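Serine/threonine-protein kinase Tel1 (Chaetomium thermophilum, PDB 6SKY) is a serine/threonine kinase that transfers phosphate from ATP to protein substrates and probably activates checkpoint signalling in response to DNA damage. Local coordinates at residues P2556-Q2561 with S2658-F2663. Numbering follows the deposited sequence.
Sequences PPPTLQ and SGLIEF. With AGS (phosphothiophosphoric acid-adenylate ester), chain C.
The methyl of Thr-2559 is the tip that the proline-rich loop lays against strand 2658-2662: CG2 comes to 3.8 Å from Leu-2660 CB and also touches the backbone carbonyl carbon of Ile-2661. Its torsion (chi1 62°) sets OG1 in the crowded position between backbone N and carbonyl carbon and leaves CG2 anti to the latter. Beside it, Pro-2558 sets CB and CG of its ring against CD1 of Leu-2660, CB at 3.5 Å from it, the two side chains crossing obliquely. Glu-2662, CG anti to its backbone N (chi1 -179°), runs its extended chain along Thr-2559, CB to CB 3.8 Å. The extended chain of Gln-2561 crosses that glutamate at about a right angle, CG against OE2. A type I turn from Pro-2557 to Leu-2560, closed by a hydrogen bond from Leu-2560 N to Pro-2557 O (3.0 Å), brings Pro-2558 and Thr-2559 forward. Tyr-2517 of helix 2507-2522 touches both Pro-2558 and Leu-2660, while Gln-2607 touches Pro-2558 and Thr-2559. From the strand, Ile-2661 points away from the loop and puts CG2 3.7 Å from AGS N6. Glu-2662 O accepts a hydrogen bond from N6 (2.8 Å, 144° at the hydrogen), and AGS C2 lies over the centre of one Phe-2663 ring face. With Val-2664 N also hydrogen-bonded to the nucleotide, this is the adenine-binding hinge following an N-lobe strand, as in other PI3K-related kinases, backed by the loop.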
ATOM      1  N   PRO A2556     -43.000  29.901  11.923  1.00 40.77           N
ATOM      2  CA  PRO A2556     -41.928  29.270  12.669  1.00 40.77           C
ATOM      3  C   PRO A2556     -40.837  30.281  12.954  1.00 40.77           C
ATOM      4  O   PRO A2556     -40.723  31.285  12.241  1.00 40.77           O
ATOM      5  CB  PRO A2556     -41.440  28.167  11.724  1.00 40.77           C
ATOM      6  CG  PRO A2556     -41.842  28.612  10.409  1.00 40.77           C
ATOM      7  CD  PRO A2556     -43.139  29.300  10.590  1.00 40.77           C
ATOM      8  N   PRO A2557     -40.042  30.078  13.994  1.00 38.94           N
ATOM      9  CA  PRO A2557     -38.946  30.996  14.266  1.00 38.94           C
ATOM     10  C   PRO A2557     -38.005  31.052  13.080  1.00 38.94           C
ATOM     11  O   PRO A2557     -37.591  30.008  12.557  1.00 38.94           O
ATOM     12  CB  PRO A2557     -38.267  30.379  15.492  1.00 38.94           C
ATOM     13  CG  PRO A2557     -39.308  29.529  16.091  1.00 38.94           C
ATOM     14  CD  PRO A2557     -40.094  28.987  14.972  1.00 38.94           C
ATOM     15  N   PRO A2558     -37.665  32.245  12.604  1.00 36.18           N
ATOM     16  CA  PRO A2558     -36.907  32.334  11.352  1.00 36.18           C
ATOM     17  C   PRO A2558     -35.527  31.730  11.440  1.00 36.18           C
ATOM     18  O   PRO A2558     -34.942  31.416  10.401  1.00 36.18           O
ATOM     19  CB  PRO A2558     -36.843  33.840  11.091  1.00 36.18           C
ATOM     20  CG  PRO A2558     -37.866  34.430  11.969  1.00 36.18           C
ATOM     21  CD  PRO A2558     -37.937  33.569  13.166  1.00 36.18           C
ATOM     22  N   THR A2559     -34.994  31.540  12.642  1.00 34.53           N
ATOM     23  CA  THR A2559     -33.667  30.985  12.846  1.00 34.53           C
ATOM     24  C   THR A2559     -33.700  29.517  13.226  1.00 34.53           C
ATOM     25  O   THR A2559     -32.679  28.975  13.643  1.00 34.53           O
ATOM     26  CB  THR A2559     -32.937  31.774  13.920  1.00 34.53           C
ATOM     27  OG1 THR A2559     -33.656  31.665  15.151  1.00 34.53           O
ATOM     28  CG2 THR A2559     -32.853  33.217  13.530  1.00 34.53           C
ATOM     29  N   LEU A2560     -34.845  28.867  13.102  1.00 38.33           N
ATOM     30  CA  LEU A2560     -34.957  27.442  13.357  1.00 38.33           C
ATOM     31  C   LEU A2560     -34.613  26.673  12.093  1.00 38.33           C
ATOM     32  O   LEU A2560     -35.104  27.001  11.010  1.00 38.33           O
ATOM     33  CB  LEU A2560     -36.370  27.092  13.817  1.00 38.33           C
ATOM     34  CG  LEU A2560     -36.723  25.613  13.861  1.00 38.33           C
ATOM     35  CD1 LEU A2560     -36.042  24.957  15.029  1.00 38.33           C
ATOM     36  CD2 LEU A2560     -38.212  25.435  13.938  1.00 38.33           C
ATOM     37  N   GLN A2561     -33.778  25.651  12.231  1.00 40.49           N
ATOM     38  CA  GLN A2561     -33.381  24.823  11.100  1.00 40.49           C
ATOM     39  C   GLN A2561     -34.454  23.776  10.851  1.00 40.49           C
ATOM     40  O   GLN A2561     -34.666  22.885  11.676  1.00 40.49           O
ATOM     41  CB  GLN A2561     -32.032  24.171  11.370  1.00 40.49           C
ATOM     42  CG  GLN A2561     -31.021  25.111  11.986  1.00 40.49           C
ATOM     43  CD  GLN A2561     -29.615  24.563  11.947  1.00 40.49           C
ATOM     44  OE1 GLN A2561     -28.933  24.504  12.964  1.00 40.49           O
ATOM     45  NE2 GLN A2561     -29.171  24.166  10.767  1.00 40.49           N
ATOM     46  N   SER A2658     -29.042  43.774   7.098  1.00 46.95           N
ATOM     47  CA  SER A2658     -29.666  43.248   8.299  1.00 46.95           C
ATOM     48  C   SER A2658     -29.853  41.747   8.166  1.00 46.95           C
ATOM     49  O   SER A2658     -29.944  41.201   7.065  1.00 46.95           O
ATOM     50  CB  SER A2658     -31.011  43.928   8.570  1.00 46.95           C
ATOM     51  OG  SER A2658     -31.915  43.711   7.506  1.00 46.95           O
ATOM     52  N   GLY A2659     -29.931  41.091   9.313  1.00 37.75           N
ATOM     53  CA  GLY A2659     -30.159  39.662   9.306  1.00 37.75           C
ATOM     54  C   GLY A2659     -30.575  39.164  10.665  1.00 37.75           C
ATOM     55  O   GLY A2659     -30.553  39.888  11.659  1.00 37.75           O
ATOM     56  N   LEU A2660     -30.977  37.904  10.683  1.00 31.94           N
ATOM     57  CA  LEU A2660     -31.262  37.172  11.904  1.00 31.94           C
ATOM     58  C   LEU A2660     -30.250  36.048  12.029  1.00 31.94           C
ATOM     59  O   LEU A2660     -30.123  35.223  11.123  1.00 31.94           O
ATOM     60  CB  LEU A2660     -32.671  36.599  11.889  1.00 31.94           C
ATOM     61  CG  LEU A2660     -33.800  37.579  11.646  1.00 31.94           C
ATOM     62  CD1 LEU A2660     -35.089  36.827  11.634  1.00 31.94           C
ATOM     63  CD2 LEU A2660     -33.795  38.607  12.733  1.00 31.94           C
ATOM     64  N   ILE A2661     -29.549  36.005  13.147  1.00 29.97           N
ATOM     65  CA  ILE A2661     -28.588  34.950  13.418  1.00 29.97           C
ATOM     66  C   ILE A2661     -29.101  34.116  14.574  1.00 29.97           C
ATOM     67  O   ILE A2661     -29.616  34.650  15.557  1.00 29.97           O
ATOM     68  CB  ILE A2661     -27.198  35.525  13.718  1.00 29.97           C
ATOM     69  CG1 ILE A2661     -26.782  36.452  12.595  1.00 29.97           C
ATOM     70  CG2 ILE A2661     -26.205  34.434  13.813  1.00 29.97           C
ATOM     71  CD1 ILE A2661     -25.406  36.968  12.746  1.00 29.97           C
ATOM     72  N   GLU A2662     -28.980  32.807  14.444  1.00 32.38           N
ATOM     73  CA  GLU A2662     -29.408  31.906  15.500  1.00 32.38           C
ATOM     74  C   GLU A2662     -28.444  31.999  16.662  1.00 32.38           C
ATOM     75  O   GLU A2662     -27.241  31.795  16.493  1.00 32.38           O
ATOM     76  CB  GLU A2662     -29.467  30.484  14.976  1.00 32.38           C
ATOM     77  CG  GLU A2662     -29.920  29.483  15.981  1.00 32.38           C
ATOM     78  CD  GLU A2662     -29.643  28.069  15.539  1.00 32.38           C
ATOM     79  OE1 GLU A2662     -28.591  27.524  15.919  1.00 32.38           O
ATOM     80  OE2 GLU A2662     -30.472  27.500  14.804  1.00 32.38           O
ATOM     81  N   PHE A2663     -28.960  32.320  17.838  1.00 32.69           N
ATOM     82  CA  PHE A2663     -28.146  32.378  19.042  1.00 32.69           C
ATOM     83  C   PHE A2663     -28.010  30.963  19.578  1.00 32.69           C
ATOM     84  O   PHE A2663     -28.992  30.373  20.029  1.00 32.69           O
ATOM     85  CB  PHE A2663     -28.790  33.306  20.064  1.00 32.69           C
ATOM     86  CG  PHE A2663     -27.845  33.855  21.064  1.00 32.69           C
ATOM     87  CD1 PHE A2663     -27.136  34.998  20.800  1.00 32.69           C
ATOM     88  CD2 PHE A2663     -27.675  33.239  22.282  1.00 32.69           C
ATOM     89  CE1 PHE A2663     -26.265  35.509  21.720  1.00 32.69           C
ATOM     90  CE2 PHE A2663     -26.806  33.745  23.203  1.00 32.69           C
ATOM     91  CZ  PHE A2663     -26.102  34.881  22.923  1.00 32.69           C
TER
HETATM   92  PG  AGS C3001     -16.233  42.250  17.234  1.00 40.14           P
HETATM   93  S1G AGS C3001     -14.598  41.332  17.766  1.00 40.14           S
HETATM   94  O2G AGS C3001     -16.738  41.704  15.873  1.00 40.14           O
HETATM   95  O3G AGS C3001     -15.957  43.772  17.103  1.00 40.14           O
HETATM   96  PB  AGS C3001     -18.085  40.663  18.379  1.00 40.14           P
HETATM   97  O1B AGS C3001     -17.218  39.583  17.875  1.00 40.14           O
HETATM   98  O2B AGS C3001     -18.506  40.535  19.841  1.00 40.14           O
HETATM   99  O3B AGS C3001     -17.352  42.047  18.287  1.00 40.14           O
HETATM  100  PA  AGS C3001     -20.815  40.548  18.194  1.00 40.14           P
HETATM  101  O1A AGS C3001     -21.390  41.859  18.512  1.00 40.14           O
HETATM  102  O2A AGS C3001     -21.656  39.695  17.246  1.00 40.14           O
HETATM  103  O3A AGS C3001     -19.401  40.696  17.516  1.00 40.14           O
HETATM  104  O5' AGS C3001     -20.582  39.808  19.554  1.00 40.14           O
HETATM  105  C5' AGS C3001     -21.721  39.470  20.357  1.00 40.14           C
HETATM  106  C4' AGS C3001     -21.316  38.493  21.425  1.00 40.14           C
HETATM  107  O4' AGS C3001     -22.139  37.316  21.327  1.00 40.14           O
HETATM  108  C3' AGS C3001     -19.879  37.993  21.351  1.00 40.14           C
HETATM  109  O3' AGS C3001     -19.375  37.695  22.646  1.00 40.14           O
HETATM  110  C2' AGS C3001     -19.998  36.744  20.482  1.00 40.14           C
HETATM  111  O2' AGS C3001     -19.014  35.783  20.833  1.00 40.14           O
HETATM  112  C1' AGS C3001     -21.389  36.221  20.840  1.00 40.14           C
HETATM  113  N9  AGS C3001     -22.100  35.652  19.707  1.00 40.14           N
HETATM  114  C8  AGS C3001     -22.088  36.103  18.417  1.00 40.14           C
HETATM  115  N7  AGS C3001     -22.827  35.399  17.598  1.00 40.14           N
HETATM  116  C5  AGS C3001     -23.367  34.418  18.409  1.00 40.14           C
HETATM  117  C6  AGS C3001     -24.239  33.347  18.146  1.00 40.14           C
HETATM  118  N6  AGS C3001     -24.744  33.081  16.941  1.00 40.14           N
HETATM  119  N1  AGS C3001     -24.581  32.551  19.178  1.00 40.14           N
HETATM  120  C2  AGS C3001     -24.080  32.813  20.386  1.00 40.14           C
HETATM  121  N3  AGS C3001     -23.250  33.790  20.754  1.00 40.14           N
HETATM  122  C4  AGS C3001     -22.928  34.560  19.711  1.00 40.14           C